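Local coordinates for protein MmeI (Methylophilus methylotrophus, PDB 5HR4) that is a Type IIL restriction-modification enzyme that probably methylates the exocyclic amino group of adenine in its DNA target, using S-adenosyl-L-methionine as methyl donor, at residues G643-D648 with S771-Y776; R688-L693 with M734-I739. All blocks are in the same frame, centred on the assembly; numbering follows the deposited sequence.

In the fold
Both interactions belong to the target recognition domain and face the bound duplex, well away from the sinefungin pocket and the calcium site. Interaction 2 is nested in the chain excursion that interaction 1 closes, and their centres lie 9 Å apart. Where they meet, K645 N of interaction 1 probably donates to Y738 O of interaction 2 at 2.9 Å, with F737 and Y738 forming a classic beta bulge opposite K645. T647 OG1 also packs on F737 CB at 3.3 Å. Residues 643-648 with 771-776 mainly read base edges, whereas 688-693 with 734-739 grip a phosphate of each strand and also touch the bases.

Interaction 1: G643-D648 with S771-Y776; sequences GNKPTD and SSNATY. With nucleotides of chain C; nucleotides of chain B.
The backbones come together most closely around G643 and N644, which run beside 771-776. G643 N donates to T775 O at 3.1 Å, and N644 N to S771 O at 2.9 Å. A CB on G643 would point toward 771-776 and collide with S772 O, so a residue without one suits this position. S771 O takes a second hydrogen bond, in its carbonyl plane and on a lone pair, from N644 ND2 at 2.5 Å, but this bond is bent, with S771 O out of the plane of the asparagine amide. Asparagine suits because its OD1 also accepts the backbone N-H groups of S740 and Q741, which fixes the amide's rotation. S772 to T775 form a type I beta turn, accompanied by an ST turn in which S772 OG accepts from A774 N; T775 OG1 also donates to S772 O.

Here, at the meeting of strand 775-779 with the loop after strand 641-642, the target recognition domain enters the major groove. K645 and N773 cross obliquely, K645 CB lying 3.6 Å from N773 CG. N773, with CG between its backbone N and carbonyl carbon (chi1 58°), donates from ND2 to N7 of DG9 of chain C at 3.1 Å. K645, fully extended with CG anti to its backbone N (chi1 171°), is long enough to put one ammonium group between two bases of opposite strands: NZ donates to N7 (2.7 Å) and O6 (3.1 Å) of DG10 of chain C and to O4 of DT3 of chain B.

The packing loosens towards the far end of 643-648. P646 still brings CD to N773 OD1, but T647 and D648 leave 771-776 and pass along the DG9 phosphate, D648 holding the backbone N-H groups of G650 and F652.

Interaction 2: R688-L693 with M734-I739; sequences RWCLWL and MKFFYI. With nucleotides of chain C; nucleotides of chain B.
W692 stands edge-on to F736 in a T-shaped pair, ring centroids 5.0 Å apart and planes at 75°. With CG anti to its backbone N (chi1 -175°), W692 swings its six-membered ring across so that CZ3 sits 3.6 Å above the plane of the F736 ring, over its centre. The same indole is met tip to tip by I739, whose CG2 reaches W692 CH2 at 3.9 Å, in keeping with a broad apolar edge that can serve two partners. C690 is small enough to fit at the rim of the F736 ring, its CB 4.1 Å from F736 CZ. Further along, L693 and M734 cross at about a right angle, L693 CD1 against M734 CB.

Both segments also reach the DNA. The R688 guanidinium presents its edge to the DC8 phosphate of chain C, NH1 donating to OP2 and NH2 to OP1. Y738 OH donates to OP2 of DA2 of chain B at 2.5 Å, while its ring packs on the DT3 methyl of that strand; an alanine here would lack the hydroxyl and ring, and would probably loosen the hold on chain B, losing the phosphate bond and the ring's share of the methyl contact.

Strand 688-691 pairs antiparallel with strands 653-655 and 673-677, I770 of strand 770-771 packs against C690, W692 and F736, and R718 of helix 705-719 bonds to K735 O.

Interaction 1: G643-D648 with S771-Y776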
loop_
_atom_site.group_PDB
_atom_site.type_symbol
_atom_site.label_atom_id
_atom_site.label_comp_id
_atom_site.label_asym_id
_atom_site.label_seq_id
_atom_site.Cartn_x
_atom_site.Cartn_y
_atom_site.Cartn_z
ATOM N N GLY A 643 16.607 22.868 5.939
ATOM C CA GLY A 643 18.047 22.691 5.845
ATOM C C GLY A 643 18.551 22.740 4.404
ATOM O O GLY A 643 17.794 22.632 3.434
ATOM N N ASN A 644 19.878 22.905 4.276
ATOM C CA ASN A 644 20.521 23.011 2.968
ATOM C C ASN A 644 20.520 21.663 2.254
ATOM O O ASN A 644 20.907 20.646 2.833
ATOM C CB ASN A 644 21.967 23.510 3.099
ATOM C CG ASN A 644 22.151 24.516 4.219
ATOM O OD1 ASN A 644 21.933 25.718 4.045
ATOM N ND2 ASN A 644 22.569 24.025 5.379
ATOM N N LYS A 645 20.130 21.669 0.976
ATOM C CA LYS A 645 20.008 20.470 0.154
ATOM C C LYS A 645 21.137 20.434 -0.862
ATOM O O LYS A 645 21.252 21.354 -1.689
ATOM C CB LYS A 645 18.651 20.457 -0.548
ATOM C CG LYS A 645 18.462 19.398 -1.594
ATOM C CD LYS A 645 17.004 19.381 -2.077
ATOM C CE LYS A 645 16.881 18.591 -3.392
ATOM N NZ LYS A 645 15.511 18.495 -3.975
ATOM N N PRO A 646 21.994 19.417 -0.840
ATOM C CA PRO A 646 23.239 19.482 -1.628
ATOM C C PRO A 646 23.103 19.090 -3.096
ATOM O O PRO A 646 23.757 19.690 -3.962
ATOM C CB PRO A 646 24.154 18.498 -0.891
ATOM C CG PRO A 646 23.183 17.502 -0.277
ATOM C CD PRO A 646 22.034 18.356 0.183
ATOM N N THR A 647 22.278 18.081 -3.371
ATOM C CA THR A 647 22.199 17.417 -4.675
ATOM C C THR A 647 23.578 17.230 -5.291
ATOM O O THR A 647 23.902 17.806 -6.327
ATOM C CB THR A 647 21.302 18.180 -5.641
ATOM O OG1 THR A 647 20.093 18.577 -4.978
ATOM C CG2 THR A 647 20.939 17.283 -6.812
ATOM N N ASP A 648 24.410 16.410 -4.642
ATOM C CA ASP A 648 25.813 16.342 -5.037
ATOM C C ASP A 648 26.315 14.927 -5.287
ATOM O O ASP A 648 27.515 14.742 -5.499
ATOM C CB ASP A 648 26.701 17.013 -3.984
ATOM C CG ASP A 648 26.850 16.175 -2.713
ATOM O OD1 ASP A 648 25.995 15.283 -2.469
ATOM O OD2 ASP A 648 27.826 16.424 -1.959
ATOM N N SER A 771 23.681 22.467 8.254
ATOM C CA SER A 771 22.589 21.511 8.469
ATOM C C SER A 771 21.994 21.055 7.139
ATOM O O SER A 771 21.706 21.881 6.267
ATOM C CB SER A 771 21.492 22.109 9.352
ATOM O OG SER A 771 21.190 23.445 8.979
ATOM N N SER A 772 21.810 19.743 6.992
ATOM C CA SER A 772 21.332 19.124 5.758
ATOM C C SER A 772 19.814 19.274 5.629
ATOM O O SER A 772 19.120 19.657 6.578
ATOM C CB SER A 772 21.770 17.654 5.720
ATOM O OG SER A 772 20.748 16.759 5.340
ATOM N N ASN A 773 19.285 18.980 4.427
ATOM C CA ASN A 773 17.836 19.132 4.252
ATOM C C ASN A 773 17.038 18.055 4.981
ATOM O O ASN A 773 15.803 18.119 4.968
ATOM C CB ASN A 773 17.418 19.185 2.760
ATOM C CG ASN A 773 17.842 17.959 1.940
ATOM O OD1 ASN A 773 19.012 17.590 1.905
ATOM N ND2 ASN A 773 16.884 17.352 1.246
ATOM N N ALA A 774 17.699 17.096 5.631
ATOM C CA ALA A 774 17.065 16.134 6.523
ATOM C C ALA A 774 16.729 16.723 7.870
ATOM O O ALA A 774 16.535 15.967 8.821
ATOM C CB ALA A 774 17.965 14.911 6.722
ATOM N N THR A 775 16.680 18.046 7.984
ATOM C CA THR A 775 16.451 18.726 9.250
ATOM C C THR A 775 15.725 20.024 8.956
ATOM O O THR A 775 15.744 20.515 7.830
ATOM C CB THR A 775 17.763 19.068 9.976
ATOM O OG1 THR A 775 18.453 20.093 9.234
ATOM C CG2 THR A 775 18.676 17.843 10.134
ATOM N N TYR A 776 15.120 20.600 9.984
ATOM C CA TYR A 776 14.626 21.971 9.933
ATOM C C TYR A 776 15.377 22.767 10.988
ATOM O O TYR A 776 16.089 22.196 11.815
ATOM C CB TYR A 776 13.105 22.036 10.179
ATOM C CG TYR A 776 12.290 21.555 9.007
ATOM C CD1 TYR A 776 12.191 20.198 8.721
ATOM C CD2 TYR A 776 11.648 22.457 8.159
ATOM C CE1 TYR A 776 11.464 19.745 7.634
ATOM C CE2 TYR A 776 10.912 22.015 7.069
ATOM C CZ TYR A 776 10.819 20.653 6.814
ATOM O OH TYR A 776 10.083 20.192 5.735
ATOM P P DG C 9 21.808 13.436 -3.512
ATOM O OP1 DG C 9 22.824 12.792 -4.360
ATOM O OP2 DG C 9 22.026 14.641 -2.681
ATOM O "O5'" DG C 9 20.504 13.703 -4.385
ATOM C "C5'" DG C 9 20.107 12.754 -5.319
ATOM C "C4'" DG C 9 18.685 13.006 -5.742
ATOM O "O4'" DG C 9 17.813 13.053 -4.577
ATOM C "C3'" DG C 9 18.450 14.328 -6.459
ATOM O "O3'" DG C 9 17.400 14.134 -7.356
ATOM C "C2'" DG C 9 18.003 15.227 -5.323
ATOM C "C1'" DG C 9 17.083 14.252 -4.635
ATOM N N9 DG C 9 16.694 14.646 -3.304
ATOM C C8 DG C 9 17.423 15.373 -2.384
ATOM N N7 DG C 9 16.780 15.589 -1.285
ATOM C C5 DG C 9 15.549 14.948 -1.488
ATOM C C6 DG C 9 14.420 14.815 -0.643
ATOM O O6 DG C 9 14.260 15.255 0.499
ATOM N N1 DG C 9 13.400 14.099 -1.263
ATOM C C2 DG C 9 13.472 13.561 -2.524
ATOM N N2 DG C 9 12.408 12.890 -2.963
ATOM N N3 DG C 9 14.509 13.677 -3.303
ATOM C C4 DG C 9 15.503 14.375 -2.726
ATOM P P DG C 10 17.295 14.979 -8.710
ATOM O OP1 DG C 10 18.465 14.636 -9.558
ATOM O OP2 DG C 10 17.108 16.415 -8.407
ATOM O "O5'" DG C 10 15.913 14.419 -9.297
ATOM C "C5'" DG C 10 15.496 13.071 -8.996
ATOM C "C4'" DG C 10 13.971 12.929 -8.977
ATOM O "O4'" DG C 10 13.459 13.312 -7.678
ATOM C "C3'" DG C 10 13.201 13.785 -9.982
ATOM O "O3'" DG C 10 12.008 13.134 -10.298
ATOM C "C2'" DG C 10 12.925 15.051 -9.182
ATOM C "C1'" DG C 10 12.634 14.463 -7.810
ATOM N N9 DG C 10 12.923 15.367 -6.704
ATOM C C8 DG C 10 14.036 16.143 -6.540
ATOM N N7 DG C 10 14.027 16.844 -5.436
ATOM C C5 DG C 10 12.823 16.507 -4.831
ATOM C C6 DG C 10 12.264 16.944 -3.601
ATOM O O6 DG C 10 12.747 17.763 -2.787
ATOM N N1 DG C 10 11.010 16.339 -3.357
ATOM C C2 DG C 10 10.400 15.431 -4.203
ATOM N N2 DG C 10 9.216 14.970 -3.828
ATOM N N3 DG C 10 10.921 15.017 -5.348
ATOM C C4 DG C 10 12.130 15.598 -5.601
ATOM P P DT B 3 10.043 25.721 3.010
ATOM O OP1 DT B 3 8.660 25.385 3.431
ATOM O OP2 DT B 3 10.697 26.813 3.756
ATOM O "O5'" DT B 3 10.978 24.401 2.993
ATOM C "C5'" DT B 3 10.422 23.061 3.014
ATOM C "C4'" DT B 3 9.520 22.782 1.826
ATOM O "O4'" DT B 3 10.259 22.941 0.572
ATOM C "C3'" DT B 3 8.947 21.358 1.784
ATOM O "O3'" DT B 3 7.625 21.384 1.266
ATOM C "C2'" DT B 3 9.889 20.671 0.794
ATOM C "C1'" DT B 3 10.047 21.785 -0.216
ATOM N N1 DT B 3 11.186 21.614 -1.133
ATOM C C2 DT B 3 11.012 20.913 -2.304
ATOM O O2 DT B 3 9.962 20.398 -2.621
ATOM N N3 DT B 3 12.126 20.829 -3.095
ATOM C C4 DT B 3 13.373 21.386 -2.849
ATOM O O4 DT B 3 14.316 21.255 -3.626
ATOM C C5 DT B 3 13.485 22.117 -1.611
ATOM C C7 DT B 3 14.786 22.748 -1.225
ATOM C C6 DT B 3 12.397 22.197 -0.823
#

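Interaction 2: R688-L693 with M734-I739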
loop_
_atom_site.group_PDB
_atom_site.type_symbol
_atom_site.label_atom_id
_atom_site.label_comp_id
_atom_site.label_asym_id
_atom_site.label_seq_id
_atom_site.Cartn_x
_atom_site.Cartn_y
_atom_site.Cartn_z
ATOM N N ARG A 688 30.356 14.147 10.430
ATOM C CA ARG A 688 30.345 14.247 8.978
ATOM C C ARG A 688 30.793 15.654 8.572
ATOM O O ARG A 688 30.535 16.634 9.284
ATOM C CB ARG A 688 28.937 13.951 8.439
ATOM C CG ARG A 688 28.868 13.028 7.257
ATOM C CD ARG A 688 27.408 12.765 6.886
ATOM N NE ARG A 688 27.273 12.242 5.538
ATOM C CZ ARG A 688 26.111 12.114 4.905
ATOM N NH1 ARG A 688 24.994 12.482 5.515
ATOM N NH2 ARG A 688 26.063 11.637 3.657
ATOM N N TRP A 689 31.435 15.758 7.398
ATOM C CA TRP A 689 31.966 17.027 6.919
ATOM C C TRP A 689 31.517 17.301 5.491
ATOM O O TRP A 689 31.398 16.382 4.673
ATOM C CB TRP A 689 33.491 17.032 6.969
ATOM C CG TRP A 689 34.048 16.788 8.329
ATOM C CD1 TRP A 689 34.353 15.584 8.888
ATOM C CD2 TRP A 689 34.375 17.782 9.309
ATOM N NE1 TRP A 689 34.845 15.763 10.155
ATOM C CE2 TRP A 689 34.867 17.103 10.440
ATOM C CE3 TRP A 689 34.300 19.183 9.338
ATOM C CZ2 TRP A 689 35.282 17.774 11.598
ATOM C CZ3 TRP A 689 34.718 19.853 10.489
ATOM C CH2 TRP A 689 35.203 19.144 11.601
ATOM N N CYS A 690 31.319 18.584 5.178
ATOM C CA CYS A 690 31.092 19.007 3.807
ATOM C C CYS A 690 32.123 20.043 3.379
ATOM O O CYS A 690 32.642 20.798 4.204
ATOM C CB CYS A 690 29.687 19.590 3.623
ATOM S SG CYS A 690 29.355 21.160 4.496
ATOM N N LEU A 691 32.424 20.056 2.072
ATOM C CA LEU A 691 33.097 21.171 1.411
ATOM C C LEU A 691 32.098 22.302 1.240
ATOM O O LEU A 691 31.176 22.188 0.429
ATOM C CB LEU A 691 33.618 20.751 0.043
ATOM C CG LEU A 691 35.112 20.501 -0.142
ATOM C CD1 LEU A 691 35.945 21.509 0.624
ATOM C CD2 LEU A 691 35.390 19.139 0.361
ATOM N N TRP A 692 32.271 23.403 1.974
ATOM C CA TRP A 692 31.311 24.512 1.931
ATOM C C TRP A 692 31.917 25.656 1.121
ATOM O O TRP A 692 32.767 26.404 1.615
ATOM C CB TRP A 692 30.911 24.957 3.332
ATOM C CG TRP A 692 29.853 25.997 3.320
ATOM C CD1 TRP A 692 30.004 27.328 3.582
ATOM C CD2 TRP A 692 28.471 25.804 3.009
ATOM N NE1 TRP A 692 28.799 27.977 3.466
ATOM C CE2 TRP A 692 27.838 27.061 3.112
ATOM C CE3 TRP A 692 27.701 24.685 2.669
ATOM C CZ2 TRP A 692 26.474 27.232 2.880
ATOM C CZ3 TRP A 692 26.343 24.855 2.441
ATOM C CH2 TRP A 692 25.745 26.123 2.549
ATOM N N LEU A 693 31.438 25.814 -0.116
ATOM C CA LEU A 693 32.029 26.716 -1.097
ATOM C C LEU A 693 31.192 27.952 -1.392
ATOM O O LEU A 693 31.620 28.777 -2.208
ATOM C CB LEU A 693 32.293 25.957 -2.394
ATOM C CG LEU A 693 33.151 24.727 -2.115
ATOM C CD1 LEU A 693 33.185 23.812 -3.304
ATOM C CD2 LEU A 693 34.552 25.166 -1.729
ATOM N N MET A 734 29.585 24.642 -7.465
ATOM C CA MET A 734 30.265 24.602 -6.178
ATOM C C MET A 734 29.362 24.992 -5.022
ATOM O O MET A 734 29.788 24.928 -3.870
ATOM C CB MET A 734 31.526 25.478 -6.187
ATOM C CG MET A 734 31.454 26.770 -6.930
ATOM S SD MET A 734 33.090 27.531 -6.813
ATOM C CE MET A 734 32.847 28.717 -5.497
ATOM N N LYS A 735 28.128 25.374 -5.301
ATOM C CA LYS A 735 27.174 25.770 -4.291
ATOM C C LYS A 735 26.132 24.671 -4.168
ATOM O O LYS A 735 25.778 24.032 -5.160
ATOM C CB LYS A 735 26.511 27.103 -4.655
ATOM C CG LYS A 735 27.432 28.303 -4.507
ATOM C CD LYS A 735 26.763 29.604 -4.932
ATOM C CE LYS A 735 27.820 30.664 -5.278
ATOM N NZ LYS A 735 28.667 30.322 -6.478
ATOM N N PHE A 736 25.670 24.439 -2.938
ATOM C CA PHE A 736 24.582 23.501 -2.722
ATOM C C PHE A 736 23.399 23.901 -3.596
ATOM O O PHE A 736 23.229 25.073 -3.945
ATOM C CB PHE A 736 24.159 23.471 -1.237
ATOM C CG PHE A 736 25.013 22.584 -0.343
ATOM C CD1 PHE A 736 26.308 22.235 -0.688
ATOM C CD2 PHE A 736 24.502 22.105 0.862
ATOM C CE1 PHE A 736 27.081 21.430 0.144
ATOM C CE2 PHE A 736 25.272 21.294 1.708
ATOM C CZ PHE A 736 26.562 20.954 1.338
ATOM N N PHE A 737 22.577 22.912 -3.942
ATOM C CA PHE A 737 21.388 23.172 -4.745
ATOM C C PHE A 737 20.441 24.152 -4.059
ATOM O O PHE A 737 19.983 25.116 -4.676
ATOM C CB PHE A 737 20.686 21.857 -5.047
ATOM C CG PHE A 737 19.344 22.021 -5.672
ATOM C CD1 PHE A 737 18.200 21.945 -4.902
ATOM C CD2 PHE A 737 19.220 22.219 -7.038
ATOM C CE1 PHE A 737 16.957 22.078 -5.479
ATOM C CE2 PHE A 737 17.964 22.360 -7.632
ATOM C CZ PHE A 737 16.836 22.284 -6.854
ATOM N N TYR A 738 20.085 23.903 -2.799
ATOM C CA TYR A 738 19.353 24.884 -2.010
ATOM C C TYR A 738 20.179 25.232 -0.783
ATOM O O TYR A 738 20.674 24.336 -0.094
ATOM C CB TYR A 738 17.974 24.376 -1.602
ATOM C CG TYR A 738 17.186 25.352 -0.742
ATOM C CD1 TYR A 738 16.743 26.564 -1.260
ATOM C CD2 TYR A 738 16.877 25.052 0.591
ATOM C CE1 TYR A 738 16.016 27.459 -0.479
ATOM C CE2 TYR A 738 16.145 25.942 1.392
ATOM C CZ TYR A 738 15.714 27.137 0.844
ATOM O OH TYR A 738 15.004 28.031 1.609
ATOM N N ILE A 739 20.346 26.529 -0.536
ATOM C CA ILE A 739 21.175 27.044 0.548
ATOM C C ILE A 739 20.287 27.884 1.452
ATOM O O ILE A 739 19.554 28.761 0.977
ATOM C CB ILE A 739 22.373 27.873 0.032
ATOM C CG1 ILE A 739 23.390 26.989 -0.695
ATOM C CG2 ILE A 739 23.079 28.564 1.173
ATOM C CD1 ILE A 739 24.709 27.694 -0.990
ATOM P P DC C 8 22.833 11.588 2.632
ATOM O OP1 DC C 8 24.045 10.806 2.315
ATOM O OP2 DC C 8 22.826 12.909 3.295
ATOM O "O5'" DC C 8 21.948 11.766 1.315
ATOM C "C5'" DC C 8 21.831 10.701 0.409
ATOM C "C4'" DC C 8 20.827 11.047 -0.660
ATOM O "O4'" DC C 8 19.494 10.993 -0.115
ATOM C "C3'" DC C 8 20.991 12.432 -1.268
ATOM O "O3'" DC C 8 21.384 12.228 -2.558
ATOM C "C2'" DC C 8 19.576 13.074 -1.201
ATOM C "C1'" DC C 8 18.669 11.913 -0.784
ATOM N N1 DC C 8 17.591 12.243 0.183
ATOM C C2 DC C 8 16.284 11.749 -0.039
ATOM O O2 DC C 8 16.041 11.124 -1.096
ATOM N N3 DC C 8 15.314 12.001 0.892
ATOM C C4 DC C 8 15.621 12.668 2.021
ATOM N N4 DC C 8 14.635 12.888 2.926
ATOM C C5 DC C 8 16.955 13.156 2.263
ATOM C C6 DC C 8 17.897 12.909 1.330
ATOM P P DA B 2 13.310 30.766 0.339
ATOM O OP1 DA B 2 12.435 31.851 0.842
ATOM O OP2 DA B 2 14.538 30.436 1.103
ATOM O "O5'" DA B 2 12.516 29.366 0.160
ATOM C "C5'" DA B 2 11.095 29.346 -0.095
ATOM C "C4'" DA B 2 10.533 27.918 -0.123
ATOM O "O4'" DA B 2 10.743 27.304 -1.425
ATOM C "C3'" DA B 2 11.107 26.925 0.907
ATOM O "O3'" DA B 2 10.028 26.175 1.466
ATOM C "C2'" DA B 2 12.001 26.031 0.041
ATOM C "C1'" DA B 2 11.151 25.973 -1.213
ATOM N N9 DA B 2 11.821 25.467 -2.416
ATOM C C8 DA B 2 13.107 25.698 -2.829
ATOM N N7 DA B 2 13.408 25.104 -3.962
ATOM C C5 DA B 2 12.230 24.448 -4.319
ATOM C C6 DA B 2 11.872 23.632 -5.422
ATOM N N6 DA B 2 12.701 23.325 -6.418
ATOM N N1 DA B 2 10.620 23.142 -5.460
ATOM C C2 DA B 2 9.786 23.441 -4.469
ATOM N N3 DA B 2 10.002 24.189 -3.395
ATOM C C4 DA B 2 11.254 24.666 -3.379
ATOM P P DT B 3 10.043 25.721 3.010
ATOM O OP1 DT B 3 8.660 25.385 3.431
ATOM O OP2 DT B 3 10.697 26.813 3.756
ATOM O "O5'" DT B 3 10.978 24.401 2.993
ATOM C "C5'" DT B 3 10.422 23.061 3.014
ATOM C "C4'" DT B 3 9.520 22.782 1.826
ATOM O "O4'" DT B 3 10.259 22.941 0.572
ATOM C "C3'" DT B 3 8.947 21.358 1.784
ATOM O "O3'" DT B 3 7.625 21.384 1.266
ATOM C "C2'" DT B 3 9.889 20.671 0.794
ATOM C "C1'" DT B 3 10.047 21.785 -0.216
ATOM N N1 DT B 3 11.186 21.614 -1.133
ATOM C C2 DT B 3 11.012 20.913 -2.304
ATOM O O2 DT B 3 9.962 20.398 -2.621
ATOM N N3 DT B 3 12.126 20.829 -3.095
ATOM C C4 DT B 3 13.373 21.386 -2.849
ATOM O O4 DT B 3 14.316 21.255 -3.626
ATOM C C5 DT B 3 13.485 22.117 -1.611
ATOM C C7 DT B 3 14.786 22.748 -1.225
ATOM C C6 DT B 3 12.397 22.197 -0.823
#